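Local coordinates for protein 2-nitropropane dioxygenase (Streptomyces ansochromogenes, PDB 3BW2) that binds FMN and is a nitroalkane oxidase of the nitronate monooxygenase family, probably using molecular oxygen to denitrify alkyl nitronates, at residues Asp48-Tyr51 against Gln52-Arg56; His87-Ala90 against Gly91-Ala94; Leu256-Pro259 against Leu260-Arg263; Val337-Leu340 against Ala341-Ala345. One frame throughout, in Å; residues are numbered along the deposited sequence.

From the N terminus, the four contacts come in series: none encloses or crosses another, and each closes only a turn of backbone. Contact 1 covers the first turns of helix 47-60, which links strands 38-41 and 65-70 of the TIM barrel. Contact 2 spans the step from helix 81-88 to helix 90-95, a region packed against helices 281-286 and 296-311. Contact 3 is a turn in the loop leading from helix 250-255 to strand 264-267 of the small antiparallel sheet. Contact 4 sits on the C-terminal helix 333-350, beside helix 220-228. Contacts 2 and 4 lie on opposite sides of the chain's centre, with their own centres about 46 Å apart.

Contact 1 of 4, residues Asp48-Tyr51 against Gln52-Arg56; sequences DGMY and QEIKR
In the beta-alpha-beta unit of strand 38-41, helix 47-60 and strand 65-70, part of the TIM barrel, Tyr51 and Lys55 meet one turn apart along the helix. Lys55 N donates to Tyr51 O (3.0 Å), one of four i to i+4 backbone bonds between 48-51 and 52-56. The tyrosine CG stands anti to its own N (chi1 -163°), beside the carbonyl carbon, which brings the ring alongside the following turn. The lysine chain, extended beyond CG, crosses over one face of that ring. Its CE makes a CH-pi contact 3.6 Å from the centroid of the Tyr51 ring, displaced so that it comes closest to Tyr51 CE2, at 3.2 Å. At the ring's far end the hydroxyl is hydrogen-bonded to Asp121. With an alanine in place of Tyr51, Lys55 would probably lose the surface its methylene rests on and be set free to swing, and Asp121 would be left without its phenol partner. Asp48 and Gln52 suit the exposed flank: the glutamine bends at chi2 (-48°), and its NE2 reaches Asp48 OD1 in a weak hydrogen bond of 3.0 Å. On the buried side Met50 and Ile54 run side by side, Met50 CE 3.9 Å from Ile54 CD1. Both pack on Val67 of strand 65-70, and Met50 also touches Val117 of helix 111-120. The helix is thus amphipathic, with the apolar Met50 and Ile54 turned to the barrel, and Lys55 lends the ring its aliphatic methylene while its ammonium group continues past the ring.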
loop_
_atom_site.group_PDB
_atom_site.type_symbol
_atom_site.label_atom_id
_atom_site.label_comp_id
_atom_site.label_asym_id
_atom_site.label_seq_id
_atom_site.Cartn_x
_atom_site.Cartn_y
_atom_site.Cartn_z
ATOM N N ASP A 48 -1.767 33.918 13.805
ATOM C CA ASP A 48 -0.701 34.509 14.604
ATOM C C ASP A 48 0.278 33.449 15.085
ATOM O O ASP A 48 1.491 33.652 15.045
ATOM C CB ASP A 48 -1.269 35.244 15.817
ATOM C CG ASP A 48 -0.181 35.856 16.682
ATOM O OD1 ASP A 48 0.581 36.703 16.169
ATOM O OD2 ASP A 48 -0.082 35.484 17.873
ATOM N N GLY A 49 -0.253 32.323 15.550
ATOM C CA GLY A 49 0.602 31.246 16.019
ATOM C C GLY A 49 1.519 30.798 14.900
ATOM O O GLY A 49 2.717 30.613 15.095
ATOM N N MET A 50 0.945 30.626 13.715
ATOM C CA MET A 50 1.712 30.220 12.551
ATOM C C MET A 50 2.789 31.263 12.271
ATOM O O MET A 50 3.954 30.931 12.059
ATOM C CB MET A 50 0.795 30.103 11.331
ATOM C CG MET A 50 1.527 29.821 10.020
ATOM S SD MET A 50 0.453 29.997 8.574
ATOM C CE MET A 50 0.764 31.698 8.140
ATOM N N TYR A 51 2.397 32.533 12.283
ATOM C CA TYR A 51 3.340 33.604 11.998
ATOM C C TYR A 51 4.523 33.633 12.960
ATOM O O TYR A 51 5.653 33.871 12.541
ATOM C CB TYR A 51 2.627 34.958 11.997
ATOM C CG TYR A 51 3.421 36.056 11.318
ATOM C CD1 TYR A 51 4.223 35.779 10.209
ATOM C CD2 TYR A 51 3.329 37.377 11.748
ATOM C CE1 TYR A 51 4.912 36.793 9.539
ATOM C CE2 TYR A 51 4.013 38.404 11.086
ATOM C CZ TYR A 51 4.800 38.105 9.982
ATOM O OH TYR A 51 5.462 39.117 9.312
ATOM N N GLN A 52 4.269 33.386 14.243
ATOM C CA GLN A 52 5.346 33.387 15.226
ATOM C C GLN A 52 6.359 32.286 14.931
ATOM O O GLN A 52 7.564 32.491 15.084
ATOM C CB GLN A 52 4.791 33.212 16.644
ATOM C CG GLN A 52 3.823 34.306 17.074
ATOM C CD GLN A 52 4.359 35.699 16.793
ATOM O OE1 GLN A 52 5.457 36.052 17.225
ATOM N NE2 GLN A 52 3.583 36.500 16.065
ATOM N N GLU A 53 5.886 31.116 14.513
ATOM C CA GLU A 53 6.808 30.025 14.206
ATOM C C GLU A 53 7.632 30.360 12.968
ATOM O O GLU A 53 8.826 30.065 12.905
ATOM C CB GLU A 53 6.054 28.712 13.985
ATOM C CG GLU A 53 5.415 28.130 15.233
ATOM C CD GLU A 53 5.160 26.640 15.095
ATOM O OE1 GLU A 53 4.699 26.215 14.013
ATOM O OE2 GLU A 53 5.414 25.897 16.068
ATOM N N ILE A 54 6.995 30.973 11.978
ATOM C CA ILE A 54 7.700 31.355 10.761
ATOM C C ILE A 54 8.853 32.292 11.113
ATOM O O ILE A 54 9.978 32.113 10.645
ATOM C CB ILE A 54 6.746 32.051 9.759
ATOM C CG1 ILE A 54 5.757 31.024 9.195
ATOM C CG2 ILE A 54 7.541 32.696 8.631
ATOM C CD1 ILE A 54 4.653 31.621 8.343
ATOM N N LYS A 55 8.577 33.287 11.947
ATOM C CA LYS A 55 9.616 34.229 12.356
ATOM C C LYS A 55 10.709 33.500 13.134
ATOM O O LYS A 55 11.900 33.724 12.922
ATOM C CB LYS A 55 9.015 35.335 13.225
ATOM C CG LYS A 55 8.091 36.278 12.477
ATOM C CD LYS A 55 7.610 37.390 13.391
ATOM C CE LYS A 55 6.830 38.441 12.625
ATOM N NZ LYS A 55 6.445 39.590 13.496
ATOM N N ARG A 56 10.286 32.622 14.035
ATOM C CA ARG A 56 11.199 31.839 14.854
ATOM C C ARG A 56 12.166 31.062 13.962
ATOM O O ARG A 56 13.383 31.118 14.141
ATOM C CB ARG A 56 10.394 30.861 15.709
ATOM C CG ARG A 56 11.198 30.051 16.710
ATOM C CD ARG A 56 11.333 30.794 18.028
ATOM N NE ARG A 56 12.715 31.182 18.297
ATOM C CZ ARG A 56 13.703 30.320 18.512
ATOM N NH1 ARG A 56 14.930 30.766 18.748
ATOM N NH2 ARG A 56 13.464 29.014 18.499
#

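Contact 2 of 4, residues His87-Ala90 against Gly91-Ala94; sequences HQLA and GEAA
Ala93 N donates to Leu89 O (3.0 Å) and Ala94 N to Ala90 O (3.0 Å), so regular helical bonding resumes at once after Leu89, the residue at which helix 81-88 gives way to helix 90-95. Across the step Ala90 N bonds back to His87 O (3.0 Å), and a water adds a further link, donating to Gln88 O (2.6 Å) and accepting from Glu92 N (3.1 Å). Among the side chains, Leu89 and Glu92 carry the contact. They slant across each other, Leu89 CD2 lying 4.0 Å from Glu92 CG, and the glutamate's CB rests 3.3 Å from Leu89 O. A bend at chi2 (-68°) then takes the carboxylate away from the leucine. Its oxygen OE2 forms a salt bridge with Arg281 and a hydrogen bond with His286. Leucine suits its place because it is buried against Phe282 of helix 281-286 and Leu300 of helix 296-311. Ala90 and Ala94 are exposed, while Ala93, which also touches Leu100, sets CB 3.5 Å from Ala90 O. Glu92 therefore shows its aliphatic stem to Leu89 and its charge to helix 281-286. Although the residue is buried, Arg281 and His286 both serve its OE2, and the positive charge of Arg281 would probably favour the ionised form.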
loop_
_atom_site.group_PDB
_atom_site.type_symbol
_atom_site.label_atom_id
_atom_site.label_comp_id
_atom_site.label_asym_id
_atom_site.label_seq_id
_atom_site.Cartn_x
_atom_site.Cartn_y
_atom_site.Cartn_z
ATOM N N HIS A 87 -22.315 10.933 22.465
ATOM C CA HIS A 87 -22.947 10.133 23.504
ATOM C C HIS A 87 -22.062 8.938 23.856
ATOM O O HIS A 87 -21.818 8.654 25.030
ATOM C CB HIS A 87 -24.312 9.643 23.013
ATOM C CG HIS A 87 -25.002 8.715 23.963
ATOM N ND1 HIS A 87 -25.399 9.101 25.227
ATOM C CD2 HIS A 87 -25.379 7.422 23.830
ATOM C CE1 HIS A 87 -25.991 8.084 25.830
ATOM N NE2 HIS A 87 -25.992 7.053 25.004
ATOM N N GLN A 88 -21.574 8.251 22.829
ATOM C CA GLN A 88 -20.726 7.081 23.018
ATOM C C GLN A 88 -19.394 7.421 23.679
ATOM O O GLN A 88 -18.693 6.532 24.161
ATOM C CB GLN A 88 -20.480 6.398 21.672
ATOM C CG GLN A 88 -21.764 6.026 20.943
ATOM C CD GLN A 88 -21.513 5.487 19.550
ATOM O OE1 GLN A 88 -20.746 6.065 18.778
ATOM N NE2 GLN A 88 -22.169 4.381 19.215
ATOM N N LEU A 89 -19.045 8.704 23.701
ATOM C CA LEU A 89 -17.793 9.142 24.316
ATOM C C LEU A 89 -17.990 9.636 25.749
ATOM O O LEU A 89 -17.035 10.078 26.391
ATOM C CB LEU A 89 -17.151 10.259 23.485
ATOM C CG LEU A 89 -16.642 9.891 22.089
ATOM C CD1 LEU A 89 -16.119 11.137 21.389
ATOM C CD2 LEU A 89 -15.545 8.839 22.203
ATOM N N ALA A 90 -19.220 9.561 26.251
ATOM C CA ALA A 90 -19.511 10.017 27.608
ATOM C C ALA A 90 -18.597 9.346 28.628
ATOM O O ALA A 90 -18.140 9.988 29.573
ATOM C CB ALA A 90 -20.969 9.741 27.955
ATOM N N GLY A 91 -18.332 8.058 28.431
ATOM C CA GLY A 91 -17.465 7.334 29.343
ATOM C C GLY A 91 -16.053 7.890 29.343
ATOM O O GLY A 91 -15.423 8.010 30.393
ATOM N N GLU A 92 -15.553 8.228 28.159
ATOM C CA GLU A 92 -14.208 8.786 28.022
ATOM C C GLU A 92 -14.135 10.122 28.765
ATOM O O GLU A 92 -13.168 10.402 29.477
ATOM C CB GLU A 92 -13.872 9.011 26.541
ATOM C CG GLU A 92 -13.931 7.760 25.656
ATOM C CD GLU A 92 -12.840 6.747 25.972
ATOM O OE1 GLU A 92 -11.875 7.103 26.684
ATOM O OE2 GLU A 92 -12.939 5.597 25.496
ATOM N N ALA A 93 -15.167 10.942 28.591
ATOM C CA ALA A 93 -15.222 12.246 29.241
ATOM C C ALA A 93 -15.159 12.098 30.763
ATOM O O ALA A 93 -14.399 12.799 31.438
ATOM C CB ALA A 93 -16.500 12.974 28.833
ATOM N N ALA A 94 -15.960 11.184 31.299
ATOM C CA ALA A 94 -15.986 10.947 32.739
ATOM C C ALA A 94 -14.636 10.422 33.231
ATOM O O ALA A 94 -14.101 10.902 34.233
ATOM C CB ALA A 94 -17.087 9.951 33.081
HETATM O O HOH W 1 -16.979 6.447 26.074
#

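Contact 3 of 4, residues Leu256-Pro259 against Leu260-Arg263; sequences LTDP and LFAR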
loop_
_atom_site.group_PDB
_atom_site.type_symbol
_atom_site.label_atom_id
_atom_site.label_comp_id
_atom_site.label_asym_id
_atom_site.label_seq_id
_atom_site.Cartn_x
_atom_site.Cartn_y
_atom_site.Cartn_z
ATOM N N LEU A 256 5.821 4.136 18.993
ATOM C CA LEU A 256 6.290 3.763 17.656
ATOM C C LEU A 256 7.038 2.436 17.586
ATOM O O LEU A 256 6.851 1.667 16.648
ATOM C CB LEU A 256 7.188 4.864 17.080
ATOM C CG LEU A 256 6.598 6.268 16.913
ATOM C CD1 LEU A 256 7.640 7.167 16.260
ATOM C CD2 LEU A 256 5.336 6.223 16.060
ATOM N N THR A 257 7.889 2.169 18.568
ATOM C CA THR A 257 8.662 0.934 18.569
ATOM C C THR A 257 8.231 -0.056 19.646
ATOM O O THR A 257 8.864 -1.100 19.827
ATOM C CB THR A 257 10.157 1.231 18.736
ATOM O OG1 THR A 257 10.363 1.976 19.940
ATOM C CG2 THR A 257 10.669 2.041 17.550
ATOM N N ASP A 258 7.152 0.270 20.353
ATOM C CA ASP A 258 6.632 -0.591 21.412
ATOM C C ASP A 258 5.884 -1.780 20.810
ATOM O O ASP A 258 4.880 -1.604 20.121
ATOM C CB ASP A 258 5.677 0.198 22.308
ATOM C CG ASP A 258 5.140 -0.630 23.459
ATOM O OD1 ASP A 258 5.182 -1.878 23.376
ATOM O OD2 ASP A 258 4.665 -0.030 24.444
ATOM N N PRO A 259 6.361 -3.011 21.071
ATOM C CA PRO A 259 5.729 -4.228 20.550
ATOM C C PRO A 259 4.233 -4.297 20.847
ATOM O O PRO A 259 3.483 -4.956 20.128
ATOM C CB PRO A 259 6.506 -5.344 21.244
ATOM C CG PRO A 259 7.873 -4.755 21.374
ATOM C CD PRO A 259 7.572 -3.344 21.842
ATOM N N LEU A 260 3.808 -3.613 21.903
ATOM C CA LEU A 260 2.401 -3.598 22.292
ATOM C C LEU A 260 1.549 -2.751 21.348
ATOM O O LEU A 260 0.321 -2.755 21.427
ATOM C CB LEU A 260 2.267 -3.081 23.723
ATOM C CG LEU A 260 3.024 -3.925 24.750
ATOM C CD1 LEU A 260 2.870 -3.313 26.135
ATOM C CD2 LEU A 260 2.491 -5.350 24.729
ATOM N N PHE A 261 2.217 -2.017 20.466
ATOM C CA PHE A 261 1.556 -1.174 19.472
ATOM C C PHE A 261 2.146 -1.622 18.141
ATOM O O PHE A 261 2.657 -0.816 17.369
ATOM C CB PHE A 261 1.892 0.301 19.708
ATOM C CG PHE A 261 1.283 0.874 20.955
ATOM C CD1 PHE A 261 -0.077 1.157 21.015
ATOM C CD2 PHE A 261 2.071 1.136 22.069
ATOM C CE1 PHE A 261 -0.644 1.694 22.164
ATOM C CE2 PHE A 261 1.516 1.672 23.223
ATOM C CZ PHE A 261 0.154 1.953 23.272
ATOM N N ALA A 262 2.067 -2.921 17.888
ATOM C CA ALA A 262 2.628 -3.507 16.680
ATOM C C ALA A 262 1.942 -3.152 15.368
ATOM O O ALA A 262 2.567 -3.234 14.312
ATOM C CB ALA A 262 2.685 -5.024 16.831
ATOM N N ARG A 263 0.678 -2.747 15.412
ATOM C CA ARG A 263 -0.007 -2.436 14.166
ATOM C C ARG A 263 -0.686 -1.073 14.105
ATOM O O ARG A 263 -0.922 -0.427 15.129
ATOM C CB ARG A 263 -1.025 -3.544 13.860
ATOM C CG ARG A 263 -1.644 -3.471 12.474
ATOM C CD ARG A 263 -2.115 -4.847 12.006
ATOM N NE ARG A 263 -3.089 -5.450 12.912
ATOM C CZ ARG A 263 -3.622 -6.657 12.738
ATOM N NH1 ARG A 263 -3.276 -7.393 11.689
ATOM N NH2 ARG A 263 -4.501 -7.130 13.612
#
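Asp258 and Phe261 close a type I beta turn, with Pro259 and Leu260 at its corners, in the loop between helix 250-255 and strand 264-267. The tight part is gathered round Asp258. Phe261 N donates to Asp258 O at 2.7 Å, and the aspartate side chain adds an Asx turn on top, its OD1 also lying 3.2 Å from Leu260 CB. Beside these bonds the Phe261 ring stands almost perpendicular to the carboxylate (89°) and takes Asp258 CB at its edge, in plane, 3.7 Å from Phe261 CD2. This ring is buried and also packs on Asn280 and Gln315, a place suited to a large apolar group. The loose side is the solvent-exposed proline ring and the outer part of Leu260, proline fitting the first corner because its ring fixes phi and the turn asks no N-H of it there. An alanine at Asp258 would probably leave the Leu260 N-H without its acceptor and make the turn less firmly held. The carboxylate is set for this task by its CG standing anti to the backbone N (chi1 -178°). Its OD1 takes the Leu260 N-H at 2.7 Å, met from above the carboxylate plane, 45° out of it.

Contact 4 of 4, residues Val337-Leu340 against Ala341-Ala345; sequences VEVL and AAELA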
loop_
_atom_site.group_PDB
_atom_site.type_symbol
_atom_site.label_atom_id
_atom_site.label_comp_id
_atom_site.label_asym_id
_atom_site.label_seq_id
_atom_site.Cartn_x
_atom_site.Cartn_y
_atom_site.Cartn_z
ATOM N N VAL A 337 18.953 12.870 8.728
ATOM C CA VAL A 337 19.061 13.267 7.331
ATOM C C VAL A 337 20.360 12.699 6.771
ATOM O O VAL A 337 20.394 12.200 5.645
ATOM C CB VAL A 337 19.060 14.804 7.177
ATOM C CG1 VAL A 337 19.377 15.181 5.735
ATOM C CG2 VAL A 337 17.693 15.365 7.580
ATOM N N GLU A 338 21.425 12.762 7.573
ATOM C CA GLU A 338 22.726 12.245 7.158
ATOM C C GLU A 338 22.666 10.739 6.918
ATOM O O GLU A 338 23.211 10.239 5.931
ATOM C CB GLU A 338 23.791 12.564 8.214
ATOM C CG GLU A 338 24.045 14.056 8.385
ATOM C CD GLU A 338 25.027 14.366 9.506
ATOM O OE1 GLU A 338 25.303 15.568 9.731
ATOM O OE2 GLU A 338 25.522 13.415 10.156
ATOM N N VAL A 339 22.007 10.013 7.818
ATOM C CA VAL A 339 21.881 8.568 7.664
ATOM C C VAL A 339 21.052 8.265 6.417
ATOM O O VAL A 339 21.413 7.406 5.612
ATOM C CB VAL A 339 21.202 7.925 8.892
ATOM C CG1 VAL A 339 20.975 6.440 8.647
ATOM C CG2 VAL A 339 22.065 8.123 10.123
ATOM N N LEU A 340 19.935 8.968 6.256
ATOM C CA LEU A 340 19.088 8.752 5.087
ATOM C C LEU A 340 19.870 9.046 3.810
ATOM O O LEU A 340 19.759 8.316 2.821
ATOM C CB LEU A 340 17.840 9.638 5.158
ATOM C CG LEU A 340 16.855 9.309 6.290
ATOM C CD1 LEU A 340 15.777 10.384 6.372
ATOM C CD2 LEU A 340 16.227 7.934 6.041
ATOM N N ALA A 341 20.669 10.111 3.834
ATOM C CA ALA A 341 21.470 10.488 2.670
ATOM C C ALA A 341 22.472 9.390 2.319
ATOM O O ALA A 341 22.693 9.089 1.147
ATOM C CB ALA A 341 22.204 11.794 2.938
ATOM N N ALA A 342 23.075 8.793 3.341
ATOM C CA ALA A 342 24.047 7.727 3.140
ATOM C C ALA A 342 23.365 6.479 2.596
ATOM O O ALA A 342 23.904 5.797 1.727
ATOM C CB ALA A 342 24.747 7.404 4.453
ATOM N N GLU A 343 22.178 6.178 3.117
ATOM C CA GLU A 343 21.437 5.005 2.671
ATOM C C GLU A 343 21.000 5.207 1.227
ATOM O O GLU A 343 21.027 4.272 0.421
ATOM C CB GLU A 343 20.235 4.762 3.587
ATOM C CG GLU A 343 20.639 4.265 4.977
ATOM C CD GLU A 343 19.479 4.211 5.954
ATOM O OE1 GLU A 343 19.642 3.598 7.029
ATOM O OE2 GLU A 343 18.410 4.788 5.661
ATOM N N LEU A 344 20.614 6.439 0.905
ATOM C CA LEU A 344 20.204 6.792 -0.448
ATOM C C LEU A 344 21.361 6.553 -1.414
ATOM O O LEU A 344 21.201 5.896 -2.443
ATOM C CB LEU A 344 19.791 8.263 -0.503
ATOM C CG LEU A 344 19.551 8.871 -1.888
ATOM C CD1 LEU A 344 18.436 8.115 -2.592
ATOM C CD2 LEU A 344 19.187 10.341 -1.747
ATOM N N ALA A 345 22.529 7.093 -1.079
ATOM C CA ALA A 345 23.707 6.936 -1.925
ATOM C C ALA A 345 24.055 5.459 -2.083
ATOM O O ALA A 345 24.357 4.997 -3.180
ATOM C CB ALA A 345 24.888 7.693 -1.323
#
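Leu344 N donates to Leu340 O and Ala341 N to Val337 O, both at 2.8 Å, the shortest of the four i to i+4 bonds between the segments. Between them Glu343 N reaches Val339 O at 2.9 Å and Ala342 N reaches Glu338 O at 3.0 Å. Another strong polar group is the Glu343 carboxylate, which has its partners beyond this turn: OE1 is salt-bridged to Arg329 and OE2 is hydrogen-bonded to the backbone N of Gly220, where helix 220-228 begins. The two oxygens thus have separate partners, and the nearby arginine would probably favour the charged form. Glu338 OE2 is likewise salt-bridged, to Arg335. All of this belongs to helix 333-350, the C-terminal helix, which lies alongside helix 220-228 of the TIM-barrel fold. The glutamate chain of Glu343, extended beyond CG, runs beside Val339 and points the same way. Val339 CG1, anti to its backbone N (chi1 175°), lies 3.5 Å from Glu343 OE1, so the valine methyl flanks one oxygen of the carboxylate. Leu340 crosses the same chain at a slant and brings CD2 to 3.8 Å from Glu343 OE2; the leucine itself is buried. Leu344 is buried too and packs on Ile223, Ala224 and Leu227 of helix 220-228, a place that suits a branched apolar chain.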